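Local coordinates for heme peroxidase (Bacteroides thetaiotaomicron, PDB 2GVK), which probably uses heme and hydrogen peroxide to oxidise dyes and other substrates, as expected of a dye-decolorizing peroxidase, at residues I13-A18 / F305-D310; M69-D74 / G107-H112; K151-F156 / Y193-V198; N233-I238 / E278-G283; D240-V245 / F270-R275. All coordinates share one frame; numbering follows the deposited sequence.

Interaction 1: residues I13-A18 / F305-D310; sequences IPQDVA and FVPSYD
Ile13 and Tyr309 illustrate how a loop can be held by main chain and side chain together. The direct hydrogen bonds are two. Tyr309 N donates to Ile13 O at 3.0 Å, arriving nearly along the C=O axis. Gln15 NE2 donates to Pro307 O at 2.9 Å, lying in the plane of that carbonyl and close to the plane of its own amide. CG of Gln15 is anti to the carbonyl carbon (chi1 -70°), and the extended chain beyond it carries the amide across to the proline. Its OE1 is taken by Met69 N, so both ends of the amide are engaged and its rotation is fixed.

Water adds a second layer: one molecule accepts from Gln15 N and gives only a weak bond to Pro307 O, while another joins Asp16 N to Tyr309 OH, 2.6 Å from that hydroxyl. Among nonpolar contacts, Gln15 CG makes a CH-pi approach over one face of the Tyr309 ring, displaced toward its rim. Val306 CG1 presses on Gln15 CD at 3.4 Å and meets Val17 CG1 at 4.0 Å.

The loop ahead of strand 24-32 thus docks on the junction where strand 296-306 gives way to helix 309-315, whose N-cap, Ser308, bonds Leu311 N through OG. Helix 38-59 lies against Gln15 and Tyr309, and helix 169-173 against Pro14 and Val17.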
# COMPACT_ATOMS: atom_id res chain seq x y z
N ILE A 13 2.36 14.66 -28.68
CA ILE A 13 2.52 13.95 -27.42
C ILE A 13 3.57 12.83 -27.59
O ILE A 13 3.40 11.95 -28.43
CB ILE A 13 1.18 13.30 -26.97
CG1 ILE A 13 0.03 14.30 -27.07
CG2 ILE A 13 1.31 12.73 -25.54
CD1 ILE A 13 0.26 15.59 -26.32
N PRO A 14 4.65 12.87 -26.79
CA PRO A 14 5.65 11.83 -26.88
C PRO A 14 5.21 10.54 -26.21
O PRO A 14 4.32 10.54 -25.37
CB PRO A 14 6.83 12.42 -26.12
CG PRO A 14 6.23 13.27 -25.11
CD PRO A 14 5.00 13.87 -25.76
N GLN A 15 5.81 9.45 -26.61
CA GLN A 15 5.68 8.22 -25.88
C GLN A 15 6.39 8.41 -24.52
O GLN A 15 7.01 9.44 -24.28
CB GLN A 15 6.30 7.06 -26.66
CG GLN A 15 5.51 6.66 -27.93
CD GLN A 15 6.03 5.39 -28.54
OE1 GLN A 15 6.12 4.37 -27.88
NE2 GLN A 15 6.27 5.41 -29.86
N ASP A 16 6.34 7.37 -23.67
CA ASP A 16 6.86 7.45 -22.32
C ASP A 16 8.39 7.31 -22.31
O ASP A 16 8.93 6.33 -21.78
CB ASP A 16 6.21 6.36 -21.45
CG ASP A 16 6.44 6.58 -19.96
OD1 ASP A 16 6.59 7.75 -19.53
OD2 ASP A 16 6.42 5.58 -19.21
N VAL A 17 9.06 8.30 -22.82
CA VAL A 17 10.49 8.25 -22.98
C VAL A 17 11.23 8.93 -21.84
O VAL A 17 12.46 8.89 -21.77
CB VAL A 17 10.90 8.91 -24.31
CG1 VAL A 17 10.27 8.16 -25.48
CG2 VAL A 17 10.51 10.36 -24.34
N ALA A 18 10.49 9.55 -20.95
CA ALA A 18 11.08 10.17 -19.80
C ALA A 18 10.52 9.56 -18.56
O ALA A 18 10.57 10.14 -17.51
CB ALA A 18 10.82 11.64 -19.81
N PHE A 305 14.17 4.55 -33.46
CA PHE A 305 13.40 5.76 -33.41
C PHE A 305 12.02 5.48 -32.82
O PHE A 305 11.28 4.61 -33.31
CB PHE A 305 13.25 6.38 -34.82
CG PHE A 305 12.29 7.51 -34.88
CD1 PHE A 305 12.51 8.66 -34.14
CD2 PHE A 305 11.16 7.44 -35.67
CE1 PHE A 305 11.61 9.72 -34.18
CE2 PHE A 305 10.25 8.50 -35.71
CZ PHE A 305 10.47 9.63 -34.98
N VAL A 306 11.68 6.24 -31.80
CA VAL A 306 10.45 6.14 -31.09
C VAL A 306 9.54 7.34 -31.48
O VAL A 306 9.77 8.47 -31.01
CB VAL A 306 10.71 6.18 -29.58
CG1 VAL A 306 9.39 6.11 -28.76
CG2 VAL A 306 11.64 5.07 -29.18
N PRO A 307 8.56 7.12 -32.36
CA PRO A 307 7.76 8.25 -32.83
C PRO A 307 6.81 8.80 -31.78
O PRO A 307 6.45 8.10 -30.86
CB PRO A 307 6.97 7.66 -34.04
CG PRO A 307 7.05 6.21 -33.89
CD PRO A 307 8.19 5.85 -33.00
N SER A 308 6.40 10.05 -31.94
CA SER A 308 5.33 10.58 -31.13
C SER A 308 4.09 9.70 -31.34
O SER A 308 3.99 9.00 -32.33
CB SER A 308 5.02 12.01 -31.53
OG SER A 308 4.41 12.04 -32.81
N TYR A 309 3.16 9.75 -30.40
CA TYR A 309 1.88 9.02 -30.57
C TYR A 309 1.16 9.46 -31.82
O TYR A 309 0.58 8.65 -32.51
CB TYR A 309 0.97 9.23 -29.36
CG TYR A 309 1.33 8.43 -28.15
CD1 TYR A 309 1.26 7.03 -28.17
CD2 TYR A 309 1.62 9.05 -26.94
CE1 TYR A 309 1.54 6.29 -27.05
CE2 TYR A 309 1.91 8.33 -25.82
CZ TYR A 309 1.86 6.94 -25.86
OH TYR A 309 2.12 6.21 -24.73
N ASP A 310 1.18 10.76 -32.10
CA ASP A 310 0.52 11.30 -33.31
C ASP A 310 1.06 10.63 -34.56
O ASP A 310 0.31 10.19 -35.41
CB ASP A 310 0.73 12.82 -33.42
CG ASP A 310 -0.21 13.60 -32.55
OD1 ASP A 310 -1.27 13.04 -32.15
OD2 ASP A 310 0.06 14.81 -32.30
O HOH W 1 8.07 9.67 -28.43
O HOH W 2 4.54 5.20 -24.37

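Interaction 2: residues M69-D74 / G107-H112; sequences MGFGAD and GDLLFH. With EDO (1,2-ethanediol), chain I.
Met69 and Phe111 are neighbours on two antiparallel strands, and so are Phe71 and Leu109; each is a non-hydrogen-bonded pair, and all four side chains emerge on the same face of the sheet. Met69, a selenomethionine, keeps CG anti to the backbone N (chi1 180°) and runs fully extended beside the Phe111 ring, its CG 3.5 Å from Phe111 CE1. Its selenium approaches that ring obliquely, a Met-aromatic contact 5.1 Å from SE to the ring centroid. Leu109 and Phe71 point the same way, with Leu109 CD2 3.5 Å from Phe71 CD2.

Between these pairs, Gly70 and Leu110 exchange two backbone hydrogen bonds, each 2.9 Å from N to O, and Gly72 N donates to Asp108 O at 2.8 Å. Outside this first shell, helix 38-59 packs on Met69 and Phe71, and Phe80 meets the Phe71 ring edge-to-face. An ethanediol, probably from the crystallisation liquor, links Asp74 N with Gly107 O.

On its other side, strand 109-115 pairs with strand 24-32, where Asp108 and Leu109 face Tyr30 as a classic beta bulge. Strand order and connections are those of a ferredoxin-like unit, the N-terminal half of the Dyp-type peroxidase fold, with these strands second and third.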
# COMPACT_ATOMS: atom_id res chain seq x y z
N MSE A 69 7.52 1.90 -28.20
CA MSE A 69 7.74 1.17 -29.43
C MSE A 69 8.65 1.99 -30.32
O MSE A 69 8.38 3.16 -30.60
CB MSE A 69 6.41 0.97 -30.13
CG MSE A 69 6.50 0.22 -31.46
SE MSE A 69 4.74 0.08 -32.30
CE MSE A 69 5.24 -1.11 -33.75
N GLY A 70 9.72 1.36 -30.80
CA GLY A 70 10.68 2.03 -31.66
C GLY A 70 11.02 1.21 -32.88
O GLY A 70 10.85 -0.01 -32.91
N PHE A 71 11.57 1.90 -33.88
CA PHE A 71 11.93 1.31 -35.17
C PHE A 71 13.40 1.49 -35.50
O PHE A 71 13.93 2.59 -35.39
CB PHE A 71 11.09 1.96 -36.30
CG PHE A 71 9.62 1.89 -36.06
CD1 PHE A 71 9.00 2.82 -35.26
CD2 PHE A 71 8.87 0.86 -36.58
CE1 PHE A 71 7.64 2.73 -34.97
CE2 PHE A 71 7.48 0.78 -36.30
CZ PHE A 71 6.89 1.71 -35.52
N GLY A 72 14.01 0.42 -36.02
CA GLY A 72 15.38 0.47 -36.52
C GLY A 72 15.48 1.28 -37.81
O GLY A 72 14.48 1.53 -38.47
N ALA A 73 16.68 1.68 -38.17
CA ALA A 73 16.87 2.58 -39.29
C ALA A 73 16.45 1.93 -40.61
O ALA A 73 15.68 2.52 -41.38
CB ALA A 73 18.31 3.04 -39.35
N ASP A 74 16.94 0.72 -40.87
CA ASP A 74 16.58 0.03 -42.12
C ASP A 74 15.09 -0.28 -42.15
O ASP A 74 14.44 -0.13 -43.19
CB ASP A 74 17.37 -1.27 -42.27
CG ASP A 74 18.84 -1.04 -42.65
OD1 ASP A 74 19.23 0.12 -42.95
OD2 ASP A 74 19.59 -2.03 -42.65
N GLY A 107 18.28 -5.32 -35.24
CA GLY A 107 17.02 -5.10 -34.55
C GLY A 107 16.16 -4.16 -35.35
O GLY A 107 16.61 -3.10 -35.73
N ASP A 108 14.92 -4.58 -35.62
CA ASP A 108 14.00 -3.78 -36.45
C ASP A 108 12.94 -3.09 -35.61
O ASP A 108 12.54 -1.97 -35.91
CB ASP A 108 13.33 -4.65 -37.49
CG ASP A 108 14.30 -5.15 -38.58
OD1 ASP A 108 15.31 -4.46 -38.87
OD2 ASP A 108 14.01 -6.22 -39.19
N LEU A 109 12.44 -3.80 -34.59
CA LEU A 109 11.43 -3.27 -33.66
C LEU A 109 11.91 -3.43 -32.24
O LEU A 109 12.44 -4.49 -31.88
CB LEU A 109 10.09 -4.00 -33.81
CG LEU A 109 9.38 -3.99 -35.16
CD1 LEU A 109 8.08 -4.78 -35.05
CD2 LEU A 109 9.12 -2.55 -35.66
N LEU A 110 11.69 -2.40 -31.43
CA LEU A 110 11.94 -2.46 -29.99
C LEU A 110 10.67 -2.22 -29.21
O LEU A 110 9.95 -1.25 -29.47
CB LEU A 110 12.99 -1.41 -29.56
CG LEU A 110 13.19 -1.23 -28.03
CD1 LEU A 110 13.88 -2.41 -27.39
CD2 LEU A 110 13.95 0.05 -27.74
N PHE A 111 10.40 -3.09 -28.24
CA PHE A 111 9.35 -2.84 -27.24
C PHE A 111 9.98 -2.82 -25.88
O PHE A 111 10.72 -3.75 -25.51
CB PHE A 111 8.24 -3.92 -27.31
CG PHE A 111 7.45 -3.89 -28.58
CD1 PHE A 111 6.48 -2.94 -28.77
CD2 PHE A 111 7.71 -4.79 -29.61
CE1 PHE A 111 5.75 -2.89 -29.95
CE2 PHE A 111 6.97 -4.75 -30.80
CZ PHE A 111 6.00 -3.81 -30.96
N HIS A 112 9.73 -1.73 -25.15
CA HIS A 112 10.22 -1.55 -23.80
C HIS A 112 8.99 -1.45 -22.89
O HIS A 112 8.26 -0.46 -22.91
CB HIS A 112 11.09 -0.29 -23.74
CG HIS A 112 11.55 0.09 -22.36
ND1 HIS A 112 11.85 1.40 -22.00
CD2 HIS A 112 11.83 -0.67 -21.27
CE1 HIS A 112 12.27 1.42 -20.75
NE2 HIS A 112 12.25 0.19 -20.27
C1 EDO I . 19.51 -1.88 -39.16
O1 EDO I . 19.24 -0.51 -39.47
C2 EDO I . 19.67 -2.10 -37.63
O2 EDO I . 18.47 -1.69 -36.93

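Interaction 3: residues K151-F156 / Y193-V198; sequences KAIIGF and YIHDMV
His195, the residue whose ring meets Ile153 and Ile154, has both ring nitrogens engaged: NE2 bonds to Thr261 OG1, and ND1 makes weak hydrogen bonds with Ser296 OG and Phe295 O. Together these probably help to fix the ring plane against which the two isoleucines pack. Ile154 places CG2 over the centre of one face, 4.2 Å from the His195 centroid and 8° off the ring normal, a CH-pi contact in which the two side chains cross at about a right angle. Ile153 comes in obliquely instead, its CG2 reaching His195 CD2 at 3.4 Å.

Both isoleucines occupy the corner positions of a type I beta turn from Ala152 to Gly155, closed by Gly155 N to Ala152 O at 2.9 Å, which lets successive side chains reach one imidazole from different directions. CG2 of Ile154 stands anti to the carbonyl carbon, while CG1 takes the position between N and C (chi1 52°). Met197, a selenomethionine modelled in two conformers, bends back toward the turn, and the approach of its CE to Ile153 O is accordingly doubtful.

Around the contact, Trp200 NE1 donates to Ile154 O, Tyr259 touches both Ile153 and Met197, and Phe122 of a neighbouring subunit packs on Ile153. Gly155 is also the first residue of the GxxDG signature of dye-decolorizing peroxidases, so the turn leads straight into that motif.

No hydrogen bond crosses between 151-156 and 193-198: methyl groups meet a ring whose nitrogens have polar partners elsewhere, and the contact rests on dispersion and shape.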
# COMPACT_ATOMS: atom_id res chain seq x y z
N LYS A 151 19.29 0.24 -7.44
CA LYS A 151 20.68 -0.16 -7.71
C LYS A 151 20.82 -0.85 -9.04
O LYS A 151 19.95 -1.62 -9.47
CB LYS A 151 21.19 -1.10 -6.61
CG LYS A 151 21.22 -0.50 -5.22
CD LYS A 151 21.85 -1.47 -4.24
CE LYS A 151 21.47 -1.17 -2.76
NZ LYS A 151 21.85 0.21 -2.35
N ALA A 152 21.93 -0.58 -9.71
CA ALA A 152 22.38 -1.41 -10.78
C ALA A 152 22.89 -2.73 -10.18
O ALA A 152 23.11 -2.83 -8.97
CB ALA A 152 23.49 -0.72 -11.57
N ILE A 153 23.07 -3.72 -11.01
CA ILE A 153 23.37 -5.05 -10.53
C ILE A 153 24.79 -5.11 -9.88
O ILE A 153 25.08 -6.02 -9.10
CB ILE A 153 23.23 -6.07 -11.69
CG1 ILE A 153 22.97 -7.49 -11.15
CG2 ILE A 153 24.43 -6.01 -12.61
CD1 ILE A 153 22.46 -8.43 -12.21
N ILE A 154 25.61 -4.10 -10.17
CA ILE A 154 26.95 -3.96 -9.53
C ILE A 154 26.86 -3.32 -8.11
O ILE A 154 27.88 -3.07 -7.48
CB ILE A 154 27.90 -3.11 -10.40
CG1 ILE A 154 27.21 -1.78 -10.78
CG2 ILE A 154 28.28 -3.89 -11.61
CD1 ILE A 154 28.13 -0.70 -11.07
N GLY A 155 25.65 -3.03 -7.64
CA GLY A 155 25.41 -2.66 -6.24
C GLY A 155 25.50 -1.19 -5.95
O GLY A 155 25.60 -0.80 -4.79
N PHE A 156 25.51 -0.38 -6.99
CA PHE A 156 25.51 1.06 -6.87
C PHE A 156 24.21 1.58 -7.43
O PHE A 156 23.75 1.13 -8.44
CB PHE A 156 26.67 1.66 -7.69
CG PHE A 156 27.98 1.63 -6.99
CD1 PHE A 156 28.69 0.44 -6.87
CD2 PHE A 156 28.53 2.79 -6.48
CE1 PHE A 156 29.92 0.42 -6.24
CE2 PHE A 156 29.76 2.77 -5.88
CZ PHE A 156 30.44 1.58 -5.72
N TYR A 193 24.93 -5.45 -21.52
CA TYR A 193 26.25 -5.62 -20.95
C TYR A 193 26.29 -6.87 -20.07
O TYR A 193 25.38 -7.09 -19.27
CB TYR A 193 26.63 -4.43 -20.10
CG TYR A 193 27.02 -3.20 -20.86
CD1 TYR A 193 28.34 -2.99 -21.26
CD2 TYR A 193 26.08 -2.22 -21.17
CE1 TYR A 193 28.71 -1.81 -21.93
CE2 TYR A 193 26.43 -1.07 -21.86
CZ TYR A 193 27.76 -0.87 -22.24
OH TYR A 193 28.12 0.29 -22.94
N ILE A 194 27.32 -7.67 -20.24
CA ILE A 194 27.57 -8.82 -19.35
C ILE A 194 28.72 -8.47 -18.42
O ILE A 194 29.77 -8.01 -18.87
CB ILE A 194 27.92 -10.08 -20.15
CG1 ILE A 194 26.78 -10.40 -21.15
CG2 ILE A 194 28.18 -11.27 -19.22
CD1 ILE A 194 25.44 -10.66 -20.50
N HIS A 195 28.53 -8.67 -17.12
CA HIS A 195 29.52 -8.28 -16.13
C HIS A 195 30.40 -9.42 -15.71
O HIS A 195 29.98 -10.59 -15.71
CB HIS A 195 28.84 -7.72 -14.89
CG HIS A 195 28.09 -6.48 -15.15
ND1 HIS A 195 28.70 -5.31 -15.55
CD2 HIS A 195 26.76 -6.22 -15.12
CE1 HIS A 195 27.78 -4.38 -15.72
NE2 HIS A 195 26.60 -4.91 -15.48
N ASP A 196 31.65 -9.07 -15.38
CA ASP A 196 32.57 -9.98 -14.72
C ASP A 196 32.41 -9.74 -13.23
O ASP A 196 33.12 -8.94 -12.63
CB ASP A 196 34.01 -9.70 -15.17
CG ASP A 196 35.02 -10.69 -14.61
OD1 ASP A 196 34.68 -11.46 -13.66
OD2 ASP A 196 36.18 -10.68 -15.10
N MSE A 197 31.40 -10.39 -12.65
CA MSE A 197 31.05 -10.16 -11.24
C MSE A 197 32.09 -10.67 -10.27
O MSE A 197 32.26 -10.12 -9.21
CB MSE A 197 29.70 -10.79 -10.91
CG MSE A 197 28.59 -10.17 -11.62
SE MSE A 197 28.43 -8.25 -11.25
CE MSE A 197 27.44 -8.35 -9.58
N VAL A 198 32.81 -11.71 -10.65
CA VAL A 198 33.84 -12.22 -9.79
C VAL A 198 34.97 -11.19 -9.62
O VAL A 198 35.35 -10.85 -8.51
CB VAL A 198 34.40 -13.57 -10.31
CG1 VAL A 198 35.61 -13.97 -9.54
CG2 VAL A 198 33.32 -14.64 -10.23

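Interaction 4: residues N233-I238 / E278-G283; sequences NAVTNI and ENMFIG
Asn279, Val235 and Met280 bury most of the surface here, and the first two are joined by the one direct hydrogen bond across the contact. Asn279 ND2 donates to Val235 O at 3.1 Å, the oxygen lying in the plane of the asparagine amide and the N-H meeting it in the carbonyl plane. The same ND2 gives a second bond at 3.0 Å to a water, which in turn donates to Ile238 O; one amide nitrogen thereby links to two carbonyls of 233-238, one directly and one through water. Ile238 CG2 comes up to that nitrogen at 3.7 Å, the two side chains crossing at about a right angle.

In the ferredoxin-like C-terminal half of the protein, helix 270-281 is the one that follows the hairpin of strands 245-253 and 258-267, and its last turns receive the short helix 232-235 at this point.

Next along helix 270-281, Met280, a selenomethionine, offers CG to Val235 CG2 at 4.0 Å, again nearly perpendicular. Thr236 CG2 lies against both CG and SE of Met280, each at 3.7 Å, while its hydroxyl turns back to bond His232 O. Tyr193 of strand 186-195 touches Met280 as well.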
# COMPACT_ATOMS: atom_id res chain seq x y z
N ASN A 233 30.89 7.93 -14.15
CA ASN A 233 30.07 9.13 -14.15
C ASN A 233 30.84 10.37 -14.62
O ASN A 233 30.25 11.36 -14.97
CB ASN A 233 29.44 9.37 -12.82
CG ASN A 233 30.30 10.08 -11.90
OD1 ASN A 233 31.52 9.95 -11.94
ND2 ASN A 233 29.69 10.90 -11.05
N ALA A 234 32.17 10.29 -14.63
CA ALA A 234 32.96 11.35 -15.21
C ALA A 234 32.89 11.29 -16.74
O ALA A 234 32.66 12.31 -17.40
CB ALA A 234 34.39 11.27 -14.75
N VAL A 235 33.11 10.11 -17.31
CA VAL A 235 33.20 9.99 -18.76
C VAL A 235 31.85 10.04 -19.46
O VAL A 235 31.78 10.46 -20.59
CB VAL A 235 33.98 8.69 -19.23
CG1 VAL A 235 35.36 8.59 -18.53
CG2 VAL A 235 33.16 7.47 -18.99
N THR A 236 30.78 9.63 -18.78
CA THR A 236 29.42 9.54 -19.43
C THR A 236 28.60 10.82 -19.31
O THR A 236 27.56 10.96 -19.95
CB THR A 236 28.57 8.39 -18.89
OG1 THR A 236 28.37 8.54 -17.47
CG2 THR A 236 29.22 7.05 -19.18
N ASN A 237 29.02 11.71 -18.42
CA ASN A 237 28.42 13.03 -18.31
C ASN A 237 29.24 13.92 -19.17
O ASN A 237 30.28 14.37 -18.76
N ILE A 238 28.79 14.14 -20.41
CA ILE A 238 29.65 14.74 -21.42
C ILE A 238 29.77 16.22 -21.29
O ILE A 238 30.68 16.81 -21.82
CB ILE A 238 29.21 14.39 -22.86
CG1 ILE A 238 27.85 14.99 -23.19
CG2 ILE A 238 29.19 12.88 -23.04
CD1 ILE A 238 27.46 14.81 -24.65
N GLU A 278 31.52 7.42 -27.38
CA GLU A 278 32.92 7.73 -27.76
C GLU A 278 33.78 7.92 -26.50
O GLU A 278 34.88 7.35 -26.39
CB GLU A 278 32.99 8.96 -28.62
CG GLU A 278 32.46 8.78 -30.03
CD GLU A 278 32.42 10.11 -30.82
OE1 GLU A 278 32.82 11.16 -30.25
OE2 GLU A 278 31.96 10.10 -31.99
N ASN A 279 33.29 8.71 -25.55
CA ASN A 279 34.01 8.94 -24.30
C ASN A 279 34.30 7.63 -23.56
O ASN A 279 35.33 7.48 -22.92
CB ASN A 279 33.22 9.87 -23.37
CG ASN A 279 33.32 11.33 -23.78
OD1 ASN A 279 33.84 11.68 -24.84
ND2 ASN A 279 32.79 12.20 -22.93
N MSE A 280 33.35 6.70 -23.60
CA MSE A 280 33.49 5.43 -22.89
C MSE A 280 34.45 4.49 -23.57
O MSE A 280 35.37 3.94 -22.92
CB MSE A 280 32.14 4.73 -22.78
CG MSE A 280 31.17 5.42 -21.86
SE MSE A 280 29.41 4.62 -22.02
CE MSE A 280 29.87 2.77 -21.32
N PHE A 281 34.27 4.30 -24.87
CA PHE A 281 34.98 3.22 -25.58
C PHE A 281 36.28 3.65 -26.21
O PHE A 281 37.20 2.85 -26.33
CB PHE A 281 34.05 2.58 -26.63
CG PHE A 281 32.96 1.73 -26.03
CD1 PHE A 281 31.78 2.31 -25.54
CD2 PHE A 281 33.14 0.36 -25.88
CE1 PHE A 281 30.81 1.53 -24.97
CE2 PHE A 281 32.17 -0.42 -25.33
CZ PHE A 281 31.01 0.16 -24.83
N ILE A 282 36.35 4.89 -26.67
CA ILE A 282 37.60 5.43 -27.23
C ILE A 282 38.36 6.20 -26.17
O ILE A 282 39.60 6.03 -26.02
CB ILE A 282 37.32 6.37 -28.42
CG1 ILE A 282 36.45 5.67 -29.47
CG2 ILE A 282 38.64 6.85 -29.04
CD1 ILE A 282 37.05 4.38 -30.01
N GLY A 283 37.64 7.02 -25.41
CA GLY A 283 38.23 7.86 -24.39
C GLY A 283 38.37 9.30 -24.85
O GLY A 283 38.69 9.58 -26.02
O HOH W 3 32.82 15.19 -23.14

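Interaction 5: residues D240-V245 / F270-R275; sequences DDLKIV and FSTTRR
Ile244 and Thr272 slide past each other in opposite directions, so that their methyl groups, CG2 on each, come to 3.6 Å. The neighbouring Thr273 meets the same isoleucine differently: it crosses at about a right angle, and its OG1 lies 3.6 Å from Ile244 CG2. One branch of Ile244 therefore rests against two successive threonines of the helix. Thr272 presents both of its branches, because CG2 is anti to the backbone N while OG1 (chi1 -67°) is anti to the carbonyl carbon; the methyl faces Ile244 and the hydroxyl side faces Leu242. Leu242 crosses Thr272 obliquely, with Leu242 CB 3.9 Å from Thr272 OG1.

No direct hydrogen bond links the two segments. A water does so instead, 2.7 Å from Thr272 OG1 and weakly bonded by Lys243 N. Lys243 starts off away from the helix, and its NZ forms a salt bridge with Glu167 OE1 and a long one with Asp241 OD1.

Deeper in the protein, Phe263 and Ala267 of strand 258-267 touch Ile244, and Thr273 packs on Ala267 and Phe189. The loop entering strand 245-253 is thereby laid along the N-terminal part of helix 270-281. Hairpin 245-253/258-267 followed by packed helix is the beta-beta-alpha portion of the C-terminal ferredoxin-like unit in the Dyp-type fold.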
# COMPACT_ATOMS: atom_id res chain seq x y z
N ASP A 240 28.23 20.45 -20.92
CA ASP A 240 27.47 21.47 -21.71
C ASP A 240 25.95 21.26 -21.64
O ASP A 240 25.22 21.65 -22.56
CB ASP A 240 27.94 21.48 -23.18
CG ASP A 240 29.36 22.07 -23.35
OD1 ASP A 240 30.02 22.37 -22.31
OD2 ASP A 240 29.80 22.24 -24.53
N ASP A 241 25.48 20.71 -20.52
CA ASP A 241 24.07 20.41 -20.34
C ASP A 241 23.50 19.56 -21.52
O ASP A 241 22.41 19.82 -22.02
CB ASP A 241 23.27 21.68 -20.16
CG ASP A 241 21.96 21.45 -19.40
OD1 ASP A 241 21.92 20.52 -18.56
OD2 ASP A 241 20.98 22.21 -19.65
N LEU A 242 24.30 18.62 -21.98
CA LEU A 242 23.86 17.65 -22.95
C LEU A 242 23.63 16.34 -22.19
O LEU A 242 24.56 15.80 -21.59
CB LEU A 242 24.90 17.46 -24.01
CG LEU A 242 25.18 18.69 -24.88
CD1 LEU A 242 26.36 18.43 -25.76
CD2 LEU A 242 23.96 19.05 -25.70
N LYS A 243 22.40 15.87 -22.19
CA LYS A 243 22.00 14.76 -21.34
C LYS A 243 21.03 13.89 -22.04
O LYS A 243 20.33 14.33 -22.96
CB LYS A 243 21.36 15.28 -20.05
CG LYS A 243 22.21 16.26 -19.31
CD LYS A 243 21.62 16.64 -17.98
CE LYS A 243 22.58 17.55 -17.20
NZ LYS A 243 22.05 17.93 -15.88
N ILE A 244 20.96 12.64 -21.59
CA ILE A 244 19.94 11.72 -22.02
C ILE A 244 19.23 11.15 -20.78
O ILE A 244 19.60 11.45 -19.64
CB ILE A 244 20.54 10.57 -22.87
CG1 ILE A 244 21.34 9.59 -21.99
CG2 ILE A 244 21.40 11.15 -23.98
CD1 ILE A 244 21.89 8.37 -22.75
N VAL A 245 18.18 10.38 -21.01
CA VAL A 245 17.43 9.73 -19.93
C VAL A 245 17.71 8.25 -20.01
O VAL A 245 17.36 7.61 -20.98
CB VAL A 245 15.93 9.99 -20.06
CG1 VAL A 245 15.13 9.18 -19.03
CG2 VAL A 245 15.65 11.47 -19.94
N PHE A 270 20.56 11.76 -30.94
CA PHE A 270 21.44 10.62 -30.78
C PHE A 270 22.93 11.03 -30.68
O PHE A 270 23.72 10.32 -30.11
CB PHE A 270 21.24 9.60 -31.90
CG PHE A 270 22.09 8.35 -31.75
CD1 PHE A 270 21.99 7.56 -30.58
CD2 PHE A 270 23.00 7.99 -32.72
CE1 PHE A 270 22.77 6.43 -30.43
CE2 PHE A 270 23.77 6.86 -32.57
CZ PHE A 270 23.66 6.07 -31.42
N SER A 271 23.25 12.23 -31.19
CA SER A 271 24.62 12.75 -31.12
C SER A 271 25.14 12.80 -29.67
O SER A 271 26.31 12.59 -29.43
CB SER A 271 24.72 14.15 -31.79
OG SER A 271 23.98 15.13 -31.10
N THR A 272 24.26 13.03 -28.71
CA THR A 272 24.68 13.05 -27.31
C THR A 272 25.05 11.64 -26.85
O THR A 272 26.10 11.42 -26.23
CB THR A 272 23.58 13.63 -26.42
OG1 THR A 272 23.41 15.03 -26.73
CG2 THR A 272 23.92 13.49 -24.95
N THR A 273 24.18 10.69 -27.16
CA THR A 273 24.43 9.31 -26.80
C THR A 273 25.72 8.82 -27.46
O THR A 273 26.55 8.18 -26.82
CB THR A 273 23.26 8.40 -27.24
OG1 THR A 273 22.04 8.98 -26.79
CG2 THR A 273 23.43 6.99 -26.66
N ARG A 274 25.91 9.19 -28.72
CA ARG A 274 27.08 8.74 -29.44
C ARG A 274 28.35 9.35 -28.86
O ARG A 274 29.34 8.67 -28.71
CB ARG A 274 26.98 9.02 -30.94
CG ARG A 274 28.13 8.32 -31.69
CD ARG A 274 28.08 8.46 -33.19
NE ARG A 274 29.38 8.04 -33.76
CZ ARG A 274 29.74 6.77 -33.98
NH1 ARG A 274 28.89 5.77 -33.77
NH2 ARG A 274 30.95 6.50 -34.46
N ARG A 275 28.28 10.61 -28.43
CA ARG A 275 29.44 11.25 -27.81
C ARG A 275 29.80 10.58 -26.48
O ARG A 275 30.98 10.39 -26.17
CB ARG A 275 29.19 12.74 -27.59
CG ARG A 275 30.29 13.45 -26.81
CD ARG A 275 30.62 14.85 -27.32
NE ARG A 275 30.96 14.85 -28.74
CZ ARG A 275 31.40 15.92 -29.39
NH1 ARG A 275 31.56 17.07 -28.76
NH2 ARG A 275 31.69 15.84 -30.69
O HOH W 4 21.58 16.41 -25.37

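How the interactions relate
Followed from the N terminus, interaction 1 opens first and closes last, joining the first loop to the strand-helix junction near the C terminus, so every other contact nests within its span. Interaction 2 closes a short loop in the N-terminal half; interaction 3 then closes another in the C-terminal half. Interaction 4 follows, with interaction 5 nested inside it; both use helix 270-281, and Ile238 packs on Thr272 between them. None cross. Interactions 1 and 2 meet where strands 66-72 and 296-306 are neighbours, the seam between the two halves of the sheet. Tyr193 connects interaction 3 to interaction 4, and Val245 connects interaction 5 to interaction 1.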